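Local structure of 2-oxo-1,2-dihydroquinoline 8-monooxygenase, oxygenase component (Pseudomonas putida, 1Z01) at residues Cys84-Val89 with Trp106-Thr111; His311-Glu316 with Ile331-Cys336. The protein probably hydroxylates 2-oxo-1,2-dihydroquinoline at carbon 8 as the terminal oxygenase, carrying a Rieske [2Fe-2S] cluster and a mononuclear iron. All blocks are in the same frame, centred on the assembly; numbering follows the deposited sequence.

Contact 1: Cys84-Val89 with Trp106-Thr111. With FES (Fe2/s2 (inorganic) cluster), chain H.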
ATOM      1  N   CYS A  84      25.552   0.554  -4.282  1.00 11.25           N
ATOM      2  CA  CYS A  84      26.684   1.301  -4.795  1.00 11.68           C
ATOM      3  C   CYS A  84      26.826   2.511  -3.889  1.00 11.42           C
ATOM      4  O   CYS A  84      25.842   3.193  -3.595  1.00 10.33           O
ATOM      5  CB  CYS A  84      26.418   1.755  -6.226  1.00 11.52           C
ATOM      6  SG  CYS A  84      27.736   2.797  -6.848  1.00 12.36           S
ATOM      7  N   LEU A  85      28.041   2.782  -3.437  1.00 10.49           N
ATOM      8  CA  LEU A  85      28.255   3.917  -2.556  1.00 12.17           C
ATOM      9  C   LEU A  85      28.166   5.265  -3.269  1.00 11.29           C
ATOM     10  O   LEU A  85      28.152   6.300  -2.615  1.00 12.90           O
ATOM     11  CB  LEU A  85      29.598   3.774  -1.817  1.00 13.48           C
ATOM     12  CG  LEU A  85      30.915   3.698  -2.592  1.00 15.06           C
ATOM     13  CD1 LEU A  85      31.330   5.102  -3.041  1.00 16.07           C
ATOM     14  CD2 LEU A  85      32.000   3.093  -1.701  1.00 15.71           C
ATOM     15  N   HIS A  86      28.091   5.268  -4.600  1.00 11.67           N
ATOM     16  CA  HIS A  86      27.986   6.539  -5.323  1.00 12.54           C
ATOM     17  C   HIS A  86      26.600   7.128  -5.095  1.00 12.27           C
ATOM     18  O   HIS A  86      26.437   8.104  -4.351  1.00 12.88           O
ATOM     19  CB  HIS A  86      28.184   6.360  -6.834  1.00  9.95           C
ATOM     20  CG  HIS A  86      28.077   7.640  -7.610  1.00 10.50           C
ATOM     21  ND1 HIS A  86      27.521   7.707  -8.869  1.00  8.29           N
ATOM     22  CD2 HIS A  86      28.492   8.897  -7.318  1.00  9.07           C
ATOM     23  CE1 HIS A  86      27.599   8.945  -9.323  1.00 10.28           C
ATOM     24  NE2 HIS A  86      28.184   9.689  -8.400  1.00 10.00           N
ATOM     25  N   ARG A  87      25.602   6.534  -5.747  1.00 12.62           N
ATOM     26  CA  ARG A  87      24.234   7.011  -5.622  1.00 13.31           C
ATOM     27  C   ARG A  87      23.201   5.948  -5.236  1.00 12.43           C
ATOM     28  O   ARG A  87      22.024   6.033  -5.594  1.00 12.22           O
ATOM     29  CB  ARG A  87      23.841   7.773  -6.895  1.00 14.33           C
ATOM     30  CG  ARG A  87      24.709   9.027  -7.067  1.00 13.92           C
ATOM     31  CD  ARG A  87      24.178  10.001  -8.096  1.00 14.98           C
ATOM     32  NE  ARG A  87      22.939  10.641  -7.663  1.00 13.65           N
ATOM     33  CZ  ARG A  87      22.368  11.665  -8.292  1.00 14.68           C
ATOM     34  NH1 ARG A  87      21.240  12.175  -7.826  1.00 12.05           N
ATOM     35  NH2 ARG A  87      22.926  12.190  -9.374  1.00 13.75           N
ATOM     36  N   GLY A  88      23.680   4.954  -4.493  1.00 11.39           N
ATOM     37  CA  GLY A  88      22.848   3.897  -3.937  1.00 11.54           C
ATOM     38  C   GLY A  88      21.986   2.926  -4.720  1.00 10.97           C
ATOM     39  O   GLY A  88      20.998   2.429  -4.169  1.00 10.80           O
ATOM     40  N   VAL A  89      22.317   2.639  -5.975  1.00 10.86           N
ATOM     41  CA  VAL A  89      21.510   1.681  -6.721  1.00 10.70           C
ATOM     42  C   VAL A  89      21.963   0.282  -6.328  1.00 11.65           C
ATOM     43  O   VAL A  89      23.031   0.111  -5.748  1.00 10.28           O
ATOM     44  CB  VAL A  89      21.669   1.853  -8.252  1.00 13.55           C
ATOM     45  CG1 VAL A  89      21.349   3.282  -8.648  1.00 12.27           C
ATOM     46  CG2 VAL A  89      23.065   1.457  -8.691  1.00 13.20           C
ATOM     47  N   TRP A 106      26.482  -0.858 -12.801  1.00 15.74           N
ATOM     48  CA  TRP A 106      26.050  -0.672 -14.188  1.00 17.25           C
ATOM     49  C   TRP A 106      25.648   0.762 -14.540  1.00 17.34           C
ATOM     50  O   TRP A 106      25.444   1.078 -15.709  1.00 18.28           O
ATOM     51  CB  TRP A 106      24.851  -1.581 -14.453  1.00 18.94           C
ATOM     52  CG  TRP A 106      23.823  -1.490 -13.350  1.00 19.22           C
ATOM     53  CD1 TRP A 106      23.781  -2.233 -12.202  1.00 19.39           C
ATOM     54  CD2 TRP A 106      22.724  -0.577 -13.275  1.00 19.27           C
ATOM     55  NE1 TRP A 106      22.722  -1.839 -11.420  1.00 19.34           N
ATOM     56  CE2 TRP A 106      22.057  -0.823 -12.056  1.00 19.71           C
ATOM     57  CE3 TRP A 106      22.237   0.429 -14.120  1.00 21.38           C
ATOM     58  CZ2 TRP A 106      20.924  -0.102 -11.661  1.00 20.37           C
ATOM     59  CZ3 TRP A 106      21.109   1.148 -13.726  1.00 21.75           C
ATOM     60  CH2 TRP A 106      20.468   0.876 -12.506  1.00 23.00           C
ATOM     61  N   TYR A 107      25.537   1.621 -13.532  1.00 15.93           N
ATOM     62  CA  TYR A 107      25.104   3.003 -13.751  1.00 15.68           C
ATOM     63  C   TYR A 107      26.214   3.976 -14.126  1.00 14.88           C
ATOM     64  O   TYR A 107      26.214   4.509 -15.239  1.00 15.24           O
ATOM     65  CB  TYR A 107      24.357   3.505 -12.507  1.00 14.82           C
ATOM     66  CG  TYR A 107      23.324   4.582 -12.761  1.00 16.19           C
ATOM     67  CD1 TYR A 107      22.400   4.927 -11.771  1.00 17.54           C
ATOM     68  CD2 TYR A 107      23.271   5.266 -13.973  1.00 16.16           C
ATOM     69  CE1 TYR A 107      21.451   5.925 -11.981  1.00 18.62           C
ATOM     70  CE2 TYR A 107      22.328   6.269 -14.194  1.00 16.84           C
ATOM     71  CZ  TYR A 107      21.422   6.595 -13.194  1.00 19.82           C
ATOM     72  OH  TYR A 107      20.500   7.603 -13.393  1.00 20.47           O
ATOM     73  N   HIS A 108      27.143   4.230 -13.205  1.00 14.41           N
ATOM     74  CA  HIS A 108      28.241   5.152 -13.492  1.00 15.51           C
ATOM     75  C   HIS A 108      29.610   4.490 -13.426  1.00 16.18           C
ATOM     76  O   HIS A 108      30.637   5.168 -13.454  1.00 17.60           O
ATOM     77  CB  HIS A 108      28.217   6.363 -12.557  1.00 15.21           C
ATOM     78  CG  HIS A 108      26.902   7.080 -12.530  1.00 13.96           C
ATOM     79  ND1 HIS A 108      25.941   6.844 -11.569  1.00 13.72           N
ATOM     80  CD2 HIS A 108      26.382   8.020 -13.356  1.00 14.61           C
ATOM     81  CE1 HIS A 108      24.888   7.608 -11.801  1.00 14.71           C
ATOM     82  NE2 HIS A 108      25.131   8.331 -12.880  1.00 15.51           N
ATOM     83  N   GLY A 109      29.630   3.167 -13.314  1.00 14.95           N
ATOM     84  CA  GLY A 109      30.902   2.469 -13.312  1.00 15.61           C
ATOM     85  C   GLY A 109      31.733   2.303 -12.054  1.00 15.18           C
ATOM     86  O   GLY A 109      32.870   1.847 -12.158  1.00 16.07           O
ATOM     87  N   PHE A 110      31.222   2.677 -10.883  1.00 15.05           N
ATOM     88  CA  PHE A 110      32.005   2.470  -9.665  1.00 15.72           C
ATOM     89  C   PHE A 110      32.287   0.969  -9.620  1.00 16.03           C
ATOM     90  O   PHE A 110      31.385   0.158  -9.793  1.00 16.97           O
ATOM     91  CB  PHE A 110      31.221   2.909  -8.427  1.00 15.11           C
ATOM     92  CG  PHE A 110      31.374   4.373  -8.096  1.00 13.66           C
ATOM     93  CD1 PHE A 110      31.262   5.345  -9.085  1.00 12.60           C
ATOM     94  CD2 PHE A 110      31.617   4.779  -6.787  1.00 13.69           C
ATOM     95  CE1 PHE A 110      31.391   6.702  -8.772  1.00 11.82           C
ATOM     96  CE2 PHE A 110      31.745   6.131  -6.464  1.00 12.67           C
ATOM     97  CZ  PHE A 110      31.632   7.095  -7.462  1.00 12.13           C
ATOM     98  N   THR A 111      33.544   0.606  -9.397  1.00 16.28           N
ATOM     99  CA  THR A 111      33.946  -0.797  -9.389  1.00 16.10           C
ATOM    100  C   THR A 111      34.559  -1.212  -8.051  1.00 16.95           C
ATOM    101  O   THR A 111      35.447  -0.538  -7.531  1.00 17.64           O
ATOM    102  CB  THR A 111      34.944  -1.035 -10.541  1.00 18.13           C
ATOM    103  OG1 THR A 111      34.319  -0.657 -11.772  1.00 14.63           O
ATOM    104  CG2 THR A 111      35.378  -2.491 -10.613  1.00 15.87           C
TER
HETATM  105 FE1  FES H 500      26.707   5.900  -9.737  1.00 13.32          FE
HETATM  106 FE2  FES H 500      26.675   3.422  -8.874  1.00 13.58          FE
HETATM  107  S1  FES H 500      28.265   4.345 -10.056  1.00 13.53           S
HETATM  108  S2  FES H 500      25.092   4.884  -8.543  1.00 13.59           S

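Contact 2: His311-Glu316 with Ile331-Cys336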
ATOM      1  N   HIS A 311      17.007 -41.180  10.715  1.00 22.54           N
ATOM      2  CA  HIS A 311      18.168 -40.774   9.935  1.00 22.89           C
ATOM      3  C   HIS A 311      17.935 -39.485   9.153  1.00 21.26           C
ATOM      4  O   HIS A 311      18.864 -38.932   8.566  1.00 22.19           O
ATOM      5  CB  HIS A 311      18.589 -41.906   8.995  1.00 25.84           C
ATOM      6  CG  HIS A 311      18.979 -43.161   9.713  1.00 29.61           C
ATOM      7  ND1 HIS A 311      18.497 -44.404   9.362  1.00 30.67           N
ATOM      8  CD2 HIS A 311      19.785 -43.358  10.781  1.00 29.81           C
ATOM      9  CE1 HIS A 311      18.988 -45.312  10.186  1.00 31.73           C
ATOM     10  NE2 HIS A 311      19.773 -44.703  11.056  1.00 31.52           N
ATOM     11  N   VAL A 312      16.694 -39.006   9.151  1.00 19.72           N
ATOM     12  CA  VAL A 312      16.347 -37.768   8.455  1.00 18.15           C
ATOM     13  C   VAL A 312      16.016 -36.690   9.496  1.00 17.74           C
ATOM     14  O   VAL A 312      15.376 -36.972  10.513  1.00 15.51           O
ATOM     15  CB  VAL A 312      15.118 -37.950   7.535  1.00 18.45           C
ATOM     16  CG1 VAL A 312      14.888 -36.681   6.729  1.00 17.87           C
ATOM     17  CG2 VAL A 312      15.320 -39.138   6.607  1.00 18.19           C
ATOM     18  N   VAL A 313      16.457 -35.461   9.243  1.00 16.37           N
ATOM     19  CA  VAL A 313      16.207 -34.359  10.161  1.00 15.66           C
ATOM     20  C   VAL A 313      15.698 -33.135   9.396  1.00 15.56           C
ATOM     21  O   VAL A 313      16.088 -32.903   8.248  1.00 17.13           O
ATOM     22  CB  VAL A 313      17.498 -33.978  10.940  1.00 14.42           C
ATOM     23  CG1 VAL A 313      18.585 -33.517   9.980  1.00 14.43           C
ATOM     24  CG2 VAL A 313      17.201 -32.893  11.950  1.00 14.47           C
ATOM     25  N   GLN A 314      14.819 -32.362  10.031  1.00 14.96           N
ATOM     26  CA  GLN A 314      14.277 -31.157   9.407  1.00 15.37           C
ATOM     27  C   GLN A 314      14.802 -29.895  10.080  1.00 13.71           C
ATOM     28  O   GLN A 314      14.797 -29.784  11.304  1.00 13.84           O
ATOM     29  CB  GLN A 314      12.746 -31.154   9.461  1.00 16.96           C
ATOM     30  CG  GLN A 314      12.096 -29.975   8.717  1.00 16.93           C
ATOM     31  CD  GLN A 314      10.585 -30.131   8.581  1.00 19.00           C
ATOM     32  OE1 GLN A 314      10.092 -31.210   8.245  1.00 17.39           O
ATOM     33  NE2 GLN A 314       9.844 -29.050   8.826  1.00 16.36           N
ATOM     34  N   TYR A 315      15.260 -28.945   9.271  1.00 13.68           N
ATOM     35  CA  TYR A 315      15.775 -27.683   9.789  1.00 12.28           C
ATOM     36  C   TYR A 315      14.977 -26.549   9.171  1.00 13.35           C
ATOM     37  O   TYR A 315      14.632 -26.602   7.994  1.00 11.99           O
ATOM     38  CB  TYR A 315      17.254 -27.493   9.420  1.00 13.31           C
ATOM     39  CG  TYR A 315      18.217 -28.444  10.095  1.00 14.49           C
ATOM     40  CD1 TYR A 315      18.926 -29.395   9.358  1.00 15.49           C
ATOM     41  CD2 TYR A 315      18.429 -28.387  11.469  1.00 15.91           C
ATOM     42  CE1 TYR A 315      19.818 -30.264   9.973  1.00 14.19           C
ATOM     43  CE2 TYR A 315      19.324 -29.254  12.098  1.00 15.60           C
ATOM     44  CZ  TYR A 315      20.010 -30.187  11.349  1.00 15.99           C
ATOM     45  OH  TYR A 315      20.870 -31.049  11.983  1.00 14.63           O
ATOM     46  N   GLU A 316      14.694 -25.524   9.968  1.00 11.99           N
ATOM     47  CA  GLU A 316      13.965 -24.370   9.479  1.00 12.65           C
ATOM     48  C   GLU A 316      14.633 -23.089   9.947  1.00 13.12           C
ATOM     49  O   GLU A 316      15.192 -23.025  11.044  1.00 13.71           O
ATOM     50  CB  GLU A 316      12.515 -24.383   9.965  1.00 12.58           C
ATOM     51  CG  GLU A 316      11.772 -25.667   9.650  1.00 14.29           C
ATOM     52  CD  GLU A 316      10.283 -25.564   9.881  1.00 15.26           C
ATOM     53  OE1 GLU A 316       9.848 -24.712  10.679  1.00 16.45           O
ATOM     54  OE2 GLU A 316       9.541 -26.355   9.276  1.00 20.20           O
ATOM     55  N   ILE A 331      14.219 -27.435   5.162  1.00 15.28           N
ATOM     56  CA  ILE A 331      15.026 -28.482   4.550  1.00 14.60           C
ATOM     57  C   ILE A 331      15.067 -29.773   5.351  1.00 15.87           C
ATOM     58  O   ILE A 331      14.862 -29.774   6.562  1.00 15.56           O
ATOM     59  CB  ILE A 331      16.494 -28.026   4.327  1.00 14.05           C
ATOM     60  CG1 ILE A 331      17.186 -27.806   5.671  1.00 13.77           C
ATOM     61  CG2 ILE A 331      16.532 -26.747   3.530  1.00 13.27           C
ATOM     62  CD1 ILE A 331      18.696 -27.613   5.553  1.00 10.96           C
ATOM     63  N   LEU A 332      15.338 -30.869   4.644  1.00 16.43           N
ATOM     64  CA  LEU A 332      15.461 -32.203   5.231  1.00 16.16           C
ATOM     65  C   LEU A 332      16.878 -32.655   4.914  1.00 16.84           C
ATOM     66  O   LEU A 332      17.335 -32.525   3.784  1.00 17.94           O
ATOM     67  CB  LEU A 332      14.452 -33.167   4.605  1.00 15.42           C
ATOM     68  CG  LEU A 332      12.974 -32.836   4.837  1.00 15.54           C
ATOM     69  CD1 LEU A 332      12.090 -33.917   4.220  1.00 16.08           C
ATOM     70  CD2 LEU A 332      12.712 -32.728   6.335  1.00 14.90           C
ATOM     71  N   VAL A 333      17.581 -33.168   5.914  1.00 17.18           N
ATOM     72  CA  VAL A 333      18.952 -33.602   5.703  1.00 16.12           C
ATOM     73  C   VAL A 333      19.133 -35.073   6.039  1.00 16.84           C
ATOM     74  O   VAL A 333      18.503 -35.595   6.956  1.00 16.69           O
ATOM     75  CB  VAL A 333      19.937 -32.767   6.563  1.00 15.82           C
ATOM     76  CG1 VAL A 333      21.363 -33.146   6.232  1.00 15.40           C
ATOM     77  CG2 VAL A 333      19.717 -31.274   6.329  1.00 13.77           C
ATOM     78  N   ARG A 334      19.994 -35.737   5.275  1.00 17.68           N
ATOM     79  CA  ARG A 334      20.303 -37.147   5.476  1.00 18.73           C
ATOM     80  C   ARG A 334      21.689 -37.402   4.919  1.00 18.69           C
ATOM     81  O   ARG A 334      22.039 -36.878   3.859  1.00 19.23           O
ATOM     82  CB  ARG A 334      19.302 -38.043   4.747  1.00 20.38           C
ATOM     83  CG  ARG A 334      19.655 -39.513   4.862  1.00 22.06           C
ATOM     84  CD  ARG A 334      18.540 -40.431   4.416  1.00 22.84           C
ATOM     85  NE  ARG A 334      18.831 -41.809   4.810  1.00 23.60           N
ATOM     86  CZ  ARG A 334      17.914 -42.675   5.228  1.00 23.26           C
ATOM     87  NH1 ARG A 334      18.267 -43.906   5.569  1.00 24.93           N
ATOM     88  NH2 ARG A 334      16.641 -42.310   5.312  1.00 24.13           N
ATOM     89  N   VAL A 335      22.489 -38.188   5.630  1.00 18.73           N
ATOM     90  CA  VAL A 335      23.823 -38.489   5.147  1.00 18.60           C
ATOM     91  C   VAL A 335      23.715 -39.588   4.108  1.00 19.79           C
ATOM     92  O   VAL A 335      23.178 -40.662   4.381  1.00 19.61           O
ATOM     93  CB  VAL A 335      24.748 -38.954   6.274  1.00 19.71           C
ATOM     94  CG1 VAL A 335      26.073 -39.401   5.697  1.00 18.97           C
ATOM     95  CG2 VAL A 335      24.972 -37.820   7.255  1.00 17.95           C
ATOM     96  N   CYS A 336      24.214 -39.308   2.909  1.00 20.89           N
ATOM     97  CA  CYS A 336      24.168 -40.266   1.814  1.00 22.41           C
ATOM     98  C   CYS A 336      25.575 -40.509   1.279  1.00 24.25           C
ATOM     99  O   CYS A 336      26.068 -39.780   0.422  1.00 25.32           O
ATOM    100  CB  CYS A 336      23.250 -39.736   0.717  1.00 22.75           C
ATOM    101  SG  CYS A 336      21.586 -39.390   1.321  1.00 22.59           S
TER
HETATM  102  O   HOH W   1      21.570 -39.566   8.022  1.00 19.30           O

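Contact 1: Cys84-Val89 with Trp106-Thr111
H86 and H108, one from each loop, close on the same iron of the [2Fe-2S] cluster. H86 ND1 and H108 ND1 each lie 2.2 Å from FE1, while C84 SG binds FE2 at 2.4 Å, with C105 SG as its other protein ligand. Two cysteines on one iron and two histidines on the other are the signature of a Rieske centre. The imidazoles meet as an offset edge-to-face pair, planes at 89°, the edge of H86 directed at the face of H108.

Packing is dense around F110. H86 CB sits over that ring, 3.5 Å from its centroid, in a CH-pi contact, whereas the H86 imidazole and F110 ring, planes at 17°, are slid apart and barely overlap. CG of H86 anti to the backbone N (chi1 180°) places the imidazole with ND1 at FE1 and one face against the rim of the phenyl. L85 CD1 meets the F110 edge, 3.6 Å from CE2, and C84 SG approaches the same ring obliquely. The opposite face of the H86 imidazole carries R87 CG over its centre. Within 84-89, H86 N donates to C84 SG (3.4 Å), tying one ligand to the other.

The other end holds V89, whose CG1 meets the edge of Y107 while a looser contact sets V89 CG2 4.0 Å from W106 CZ2. No hydrogen bond links the loops; their outer rim is closed by a second subunit rather than left to solvent. There H86 NE2 bonds to D391, R87 NH1 forms a salt bridge with E214, and Y107 OH bonds to N215, all of that subunit. Mixed ligation probably leaves more negative charge at thiolate-bound FE2 than at FE1, whose histidine side faces the neighbouring subunit, consistent with electron transfer there.

Contact 2: His311-Glu316 with Ile331-Cys336
The guanidinium of R334 carries H311 CB over the centre of one face, 3.9 Å above its plane, and V312 CG2 approaches it obliquely, 3.7 Å from R334 NH2. The Y315 ring has V313 CG2 on one face, toward the rim, and V333 CG2 at its edge, 3.7 Å from Y315 CD1. An extended chain, CG anti to the backbone N at chi1 176°, carries the R334 guanidinium past V312 to H311; an alanine here would probably uncover H311 CB and V312 CG2 and leave a gap where the arginine now lies.

These side chains extend from the two antiparallel strands of a hairpin and the turn of chain before the first. V313 and V333 form a hydrogen-bonded pair, V333 N to V313 O at 2.8 Å and V313 N to V333 O at 3.1 Å. Y315 and I331 repeat the pattern, with I331 N 3.0 Å from Y315 O. Between them, the non-hydrogen-bonded pair Q314 and L332 adds a CA-H...O contact, Q314 CA to I331 O. Past the V313-V333 pair, a water joins H311 O to V335 N.

V313, Y315, I331 and V333 share one sheet face, apolar apart from the hydroxyl of Y315, which bonds to P189 O. The other sets L332 beside the polar side chain of Q314, L332 CD2 packing 3.5 Å from Q314 CB. Q314 NE2 donates to E316 OE2 and also bonds N362 of helix 339-377, which supplies the iron ligand D365; that bond places this face of the hairpin beside the iron site.

Overall arrangement
Contact 1 comes first along the chain, in the Rieske domain, and contact 2 follows in the catalytic region of the homotrimeric ring hydroxylase family. Their centres lie about 41 Å apart, on opposite sides of the chain's centre, with nearest atoms about 29 Å apart. They share no sheet: 106-111 enters the small antiparallel sheet through strand 110-113, whereas 311-316 and 331-336 belong to strands 313-320 and 325-335 of the large antiparallel sheet, backed by helix 339-377. Contact 1 meets a second subunit, while contact 2 touches no other chain. The histidine side of contact 1 facing that subunit is consistent with electrons passing to its iron, as in related Rieske oxygenases.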